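Local atomic coordinates of enterobactin synthetase component F-related protein (Vibrio cholerae serotype O1, PDB entry 4OXI), a protein that probably activates glycine with ATP as an adenylation-domain ligase, AlmE, of a lipopolysaccharide-modification pathway linked to antimicrobial peptide resistance. Residues V305-T311 against L332-Q338; I357-G361 against S382-G386. One frame throughout, in Å; residues are numbered along the deposited sequence.

Contact 1 of 2, residues V305-T311 against L332-Q338; sequences VWLSVPT and LSFFCGQ. With GAP (glycyl-adenosine-5'-phosphate), chain B.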
# COMPACT_ATOMS: atom_id res chain seq x y z
N VAL A 305 16.13 4.91 7.33
CA VAL A 305 14.73 5.32 7.10
C VAL A 305 13.79 4.10 7.10
O VAL A 305 14.07 3.10 6.44
CB VAL A 305 14.58 6.09 5.75
CG1 VAL A 305 13.16 6.61 5.56
CG2 VAL A 305 15.55 7.25 5.67
N TRP A 306 12.68 4.21 7.82
CA TRP A 306 11.73 3.10 7.96
C TRP A 306 10.28 3.55 7.84
O TRP A 306 9.90 4.60 8.37
CB TRP A 306 11.93 2.42 9.32
CG TRP A 306 11.00 1.25 9.54
CD1 TRP A 306 9.79 1.28 10.16
CD2 TRP A 306 11.23 -0.11 9.14
NE1 TRP A 306 9.24 0.01 10.18
CE2 TRP A 306 10.10 -0.86 9.56
CE3 TRP A 306 12.26 -0.77 8.47
CZ2 TRP A 306 9.99 -2.24 9.33
CZ3 TRP A 306 12.16 -2.14 8.24
CH2 TRP A 306 11.03 -2.86 8.67
N LEU A 307 9.46 2.76 7.14
CA LEU A 307 8.01 2.98 7.10
C LEU A 307 7.29 1.64 7.17
O LEU A 307 7.59 0.72 6.38
CB LEU A 307 7.59 3.71 5.82
CG LEU A 307 6.08 3.74 5.54
CD1 LEU A 307 5.31 4.52 6.60
CD2 LEU A 307 5.78 4.32 4.18
N SER A 308 6.34 1.52 8.09
CA SER A 308 5.50 0.33 8.17
C SER A 308 4.26 0.63 9.01
O SER A 308 4.14 1.71 9.56
CB SER A 308 6.27 -0.82 8.81
OG SER A 308 6.49 -0.54 10.19
N VAL A 309 3.35 -0.34 9.10
CA VAL A 309 2.26 -0.26 10.07
C VAL A 309 2.89 -0.32 11.46
O VAL A 309 4.01 -0.83 11.61
CB VAL A 309 1.24 -1.42 9.89
CG1 VAL A 309 0.45 -1.24 8.60
CG2 VAL A 309 1.96 -2.79 9.89
N PRO A 310 2.20 0.22 12.47
CA PRO A 310 2.80 0.26 13.81
C PRO A 310 2.79 -1.09 14.55
O PRO A 310 3.35 -1.19 15.64
CB PRO A 310 1.92 1.28 14.55
CG PRO A 310 0.61 1.27 13.81
CD PRO A 310 0.99 1.05 12.37
N THR A 311 2.16 -2.10 13.96
CA THR A 311 2.22 -3.47 14.47
C THR A 311 3.67 -3.89 14.62
O THR A 311 4.04 -4.64 15.52
CB THR A 311 1.53 -4.45 13.50
OG1 THR A 311 0.13 -4.18 13.47
CG2 THR A 311 1.72 -5.88 13.94
N LEU A 332 14.88 8.36 10.70
CA LEU A 332 13.49 8.68 10.40
C LEU A 332 12.61 7.43 10.43
O LEU A 332 12.79 6.52 9.62
CB LEU A 332 13.37 9.39 9.05
CG LEU A 332 13.72 10.88 8.95
CD1 LEU A 332 13.95 11.27 7.50
CD2 LEU A 332 12.63 11.75 9.57
N SER A 333 11.64 7.42 11.34
CA SER A 333 10.71 6.31 11.50
C SER A 333 9.32 6.78 11.18
O SER A 333 8.78 7.65 11.88
CB SER A 333 10.71 5.82 12.96
OG SER A 333 11.94 5.18 13.28
N PHE A 334 8.72 6.23 10.12
CA PHE A 334 7.33 6.59 9.81
C PHE A 334 6.41 5.41 10.11
O PHE A 334 6.78 4.25 9.87
CB PHE A 334 7.18 6.96 8.33
CG PHE A 334 7.97 8.16 7.89
CD1 PHE A 334 7.41 9.43 7.91
CD2 PHE A 334 9.26 8.01 7.39
CE1 PHE A 334 8.13 10.54 7.47
CE2 PHE A 334 9.98 9.10 6.96
CZ PHE A 334 9.41 10.38 6.99
N PHE A 335 5.23 5.69 10.63
CA PHE A 335 4.22 4.65 10.83
C PHE A 335 2.90 5.10 10.23
O PHE A 335 2.52 6.27 10.35
CB PHE A 335 4.09 4.30 12.31
CG PHE A 335 5.36 3.71 12.88
CD1 PHE A 335 5.76 2.43 12.53
CD2 PHE A 335 6.16 4.45 13.73
CE1 PHE A 335 6.95 1.88 13.03
CE2 PHE A 335 7.34 3.91 14.23
CZ PHE A 335 7.74 2.63 13.87
N CYS A 336 2.22 4.19 9.53
CA CYS A 336 0.96 4.53 8.88
C CYS A 336 0.06 3.32 8.91
O CYS A 336 0.54 2.18 8.90
CB CYS A 336 1.20 4.90 7.41
SG CYS A 336 -0.29 5.54 6.55
N GLY A 337 -1.25 3.56 8.94
CA GLY A 337 -2.19 2.48 8.71
C GLY A 337 -3.12 2.14 9.85
O GLY A 337 -4.24 1.68 9.60
N GLN A 338 -2.66 2.33 11.09
CA GLN A 338 -3.44 2.03 12.29
C GLN A 338 -3.12 3.07 13.34
O GLN A 338 -2.08 3.74 13.27
CB GLN A 338 -3.04 0.68 12.87
CG GLN A 338 -2.79 -0.39 11.86
CD GLN A 338 -2.34 -1.68 12.48
OE1 GLN A 338 -1.17 -2.08 12.36
NE2 GLN A 338 -3.26 -2.36 13.17
N GAP B . -2.27 4.37 2.69
CA GAP B . -1.94 3.90 4.06
C GAP B . -3.04 2.94 4.48
O GAP B . -3.03 2.36 5.55
PA GAP B . -5.39 1.76 3.69
O1A GAP B . -6.33 2.25 2.61
O2A GAP B . -4.93 0.32 3.72
O3A GAP B . -4.13 2.75 3.55
C5' GAP B . -6.72 3.41 5.23
O5' GAP B . -6.08 2.15 5.09
C4' GAP B . -7.34 3.50 6.61
O4' GAP B . -6.37 3.14 7.59
C3' GAP B . -7.75 4.90 7.00
O3' GAP B . -9.03 5.23 6.48
C2' GAP B . -7.71 4.83 8.52
O2' GAP B . -8.85 4.14 9.01
C1' GAP B . -6.59 3.87 8.80
N9 GAP B . -5.36 4.63 9.13
C8 GAP B . -4.37 4.93 8.26
N7 GAP B . -3.38 5.62 8.87
C5 GAP B . -3.74 5.78 10.16
C6 GAP B . -3.16 6.44 11.35
N6 GAP B . -1.95 7.05 11.29
N1 GAP B . -3.88 6.39 12.50
C2 GAP B . -5.08 5.77 12.58
N3 GAP B . -5.66 5.16 11.53
C4 GAP B . -5.05 5.13 10.32
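With CG trans to its backbone N (chi1 169°), L307 swings CD1 across to the neighbouring strand, where it packs on F334 CB at 3.5 Å and also meets C336 CB. F334 instead sets its ring beside its own backbone N (chi1 -62°), and W306 O lies in the plane of that ring, at its edge. On the other face of the sheet W306 and F335 meet obliquely, CD1 of the indole 4.1 Å from CE1 of the phenyl ring. The indole is tied down as well: NE1 donates to S308 OG at 2.8 Å, and that hydroxyl in turn donates a hydrogen bond to V309 O. W348 also lies on this face, edge-to-face with F335 and hydrogen-bonded through NE1 to S333 OG. The backbones are joined by parallel beta pairing: W306 N to L332 O, F334 N to W306 O (2.7 Å), S308 N to F334 O and C336 N to S308 O. Strands 305-308 and 332-336 run 9° apart and belong to a beta-alpha-beta unit whose crossover includes helix 311-318. Past the paired strands, segment 332-338 runs on to glycyl-adenosine-5'-phosphate. Here T311 OG1 joins the two segments by donating to Q338 OE1 at 2.7 Å, in the carbonyl plane and on a lone pair, while P310 CG packs on Q338 CB. G337 N approaches adenine N7 to 3.0 Å, and C336 SG lies 3.4 Å from CA of the glycyl group.

Contact 2 of 2, residues I357-G361 against S382-G386; sequences INLYG and SVPIG. With GAP (glycyl-adenosine-5'-phosphate), chain B.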
# COMPACT_ATOMS: atom_id res chain seq x y z
N ILE A 357 7.42 9.66 13.07
CA ILE A 357 6.39 10.44 12.38
C ILE A 357 5.14 9.60 12.18
O ILE A 357 5.22 8.51 11.61
CB ILE A 357 6.88 10.89 10.98
CG1 ILE A 357 8.25 11.58 11.06
CG2 ILE A 357 5.85 11.79 10.30
CD1 ILE A 357 8.28 12.76 11.99
N ASN A 358 3.99 10.09 12.65
CA ASN A 358 2.72 9.40 12.41
C ASN A 358 2.19 9.87 11.07
O ASN A 358 2.12 11.08 10.85
CB ASN A 358 1.70 9.72 13.53
CG ASN A 358 0.47 8.81 13.50
OD1 ASN A 358 0.45 7.79 12.82
ND2 ASN A 358 -0.55 9.17 14.29
N LEU A 359 1.86 8.95 10.17
CA LEU A 359 1.29 9.34 8.87
C LEU A 359 -0.11 8.78 8.77
O LEU A 359 -0.33 7.64 9.18
CB LEU A 359 2.11 8.78 7.71
CG LEU A 359 3.53 9.27 7.43
CD1 LEU A 359 4.14 8.56 6.19
CD2 LEU A 359 3.48 10.74 7.21
N TYR A 360 -1.04 9.55 8.21
CA TYR A 360 -2.41 9.07 8.02
C TYR A 360 -2.90 9.30 6.60
O TYR A 360 -2.64 10.35 6.00
CB TYR A 360 -3.41 9.71 9.02
CG TYR A 360 -4.83 9.68 8.51
CD1 TYR A 360 -5.68 8.61 8.80
CD2 TYR A 360 -5.32 10.69 7.68
CE1 TYR A 360 -6.98 8.56 8.29
CE2 TYR A 360 -6.60 10.64 7.15
CZ TYR A 360 -7.43 9.58 7.47
OH TYR A 360 -8.71 9.54 6.95
N GLY A 361 -3.65 8.33 6.08
CA GLY A 361 -4.37 8.50 4.83
C GLY A 361 -4.81 7.15 4.27
O GLY A 361 -4.23 6.11 4.60
N SER A 382 -2.78 8.66 22.75
CA SER A 382 -2.52 8.29 21.35
C SER A 382 -1.79 9.43 20.66
O SER A 382 -1.82 10.57 21.11
CB SER A 382 -3.83 8.04 20.62
OG SER A 382 -4.60 9.22 20.62
N VAL A 383 -1.13 9.10 19.55
CA VAL A 383 -0.46 10.11 18.75
C VAL A 383 -1.47 10.65 17.75
O VAL A 383 -2.14 9.88 17.05
CB VAL A 383 0.74 9.50 18.01
CG1 VAL A 383 1.47 10.54 17.19
CG2 VAL A 383 1.69 8.84 19.01
N PRO A 384 -1.61 11.98 17.70
CA PRO A 384 -2.49 12.62 16.71
C PRO A 384 -2.10 12.23 15.28
O PRO A 384 -0.94 11.91 15.05
CB PRO A 384 -2.21 14.12 16.91
CG PRO A 384 -1.68 14.23 18.34
CD PRO A 384 -0.98 12.94 18.63
N ILE A 385 -3.05 12.26 14.35
CA ILE A 385 -2.70 12.07 12.93
C ILE A 385 -2.26 13.40 12.33
O ILE A 385 -1.72 13.45 11.22
CB ILE A 385 -3.85 11.45 12.11
CG1 ILE A 385 -5.16 12.23 12.30
CG2 ILE A 385 -4.08 10.00 12.52
CD1 ILE A 385 -6.26 11.80 11.27
N GLY A 386 -2.49 14.49 13.06
CA GLY A 386 -1.81 15.75 12.76
C GLY A 386 -2.56 16.69 11.85
O GLY A 386 -3.75 16.96 12.04
N GAP B . -2.27 4.37 2.69
CA GAP B . -1.94 3.90 4.06
C GAP B . -3.04 2.94 4.48
O GAP B . -3.03 2.36 5.55
PA GAP B . -5.39 1.76 3.69
O1A GAP B . -6.33 2.25 2.61
O2A GAP B . -4.93 0.32 3.72
O3A GAP B . -4.13 2.75 3.55
C5' GAP B . -6.72 3.41 5.23
O5' GAP B . -6.08 2.15 5.09
C4' GAP B . -7.34 3.50 6.61
O4' GAP B . -6.37 3.14 7.59
C3' GAP B . -7.75 4.90 7.00
O3' GAP B . -9.03 5.23 6.48
C2' GAP B . -7.71 4.83 8.52
O2' GAP B . -8.85 4.14 9.01
C1' GAP B . -6.59 3.87 8.80
N9 GAP B . -5.36 4.63 9.13
C8 GAP B . -4.37 4.93 8.26
N7 GAP B . -3.38 5.62 8.87
C5 GAP B . -3.74 5.78 10.16
C6 GAP B . -3.16 6.44 11.35
N6 GAP B . -1.95 7.05 11.29
N1 GAP B . -3.88 6.39 12.50
C2 GAP B . -5.08 5.77 12.58
N3 GAP B . -5.66 5.16 11.53
C4 GAP B . -5.05 5.13 10.32
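I385 lays its CD1 over one face of the Y360 ring, a CH-pi contact 4.0 Å from the ring centroid. The two side chains run alongside each other, and at their base I385 CG2 meets Y360 CB at 3.6 Å. I385 CG1 sits between its backbone N and carbonyl carbon (chi1 52°), which leaves CG2 on the ligand side, 3.6 Å from adenine N1. The Y360 ring brings its edge to adenine C5 and reaches the ribose through CE1, while its OH is held by D452. N358 extends with CG trans to its backbone N (chi1 -168°), placing the amide between the purine and segment 382-386. Its ND2 donates to P384 O at 2.9 Å, approaching from above the carbonyl plane, and V383 CG1 packs on N358 CB. At the other end of the amide, OD1 accepts from adenine N6 at 2.9 Å. L359 O takes a second bond from the same amino group, at 2.7 Å. With the bond to P384 O fixing which end of the amide is the donor, N358 offers an acceptor to the adenine amino group, a polarity consistent with recognition of adenine.

Overall arrangement
Contact 1 closes before contact 2 opens along the chain, and their centres lie 10 Å apart. They meet through neighbouring strands 332-336 and 356-360 of one mixed sheet, in which 332-336 lies between 305-308 and 356-360. Backbone pairing of S333 O with I357 N and F335 O with L359 N probably joins the two, and the F334 ring packs on I357. Segment 382-386 lies in the loop between strands 370-373 and 387-388, further across the sheet, and its P384 and I385 touch strand 460-466. Both contacts reach glycyl-adenosine-5'-phosphate: contact 1 brings C336-Q338 to the adenine and glycyl group, contact 2 a strand end and loop to the same ligand, within the AMP-binding family region.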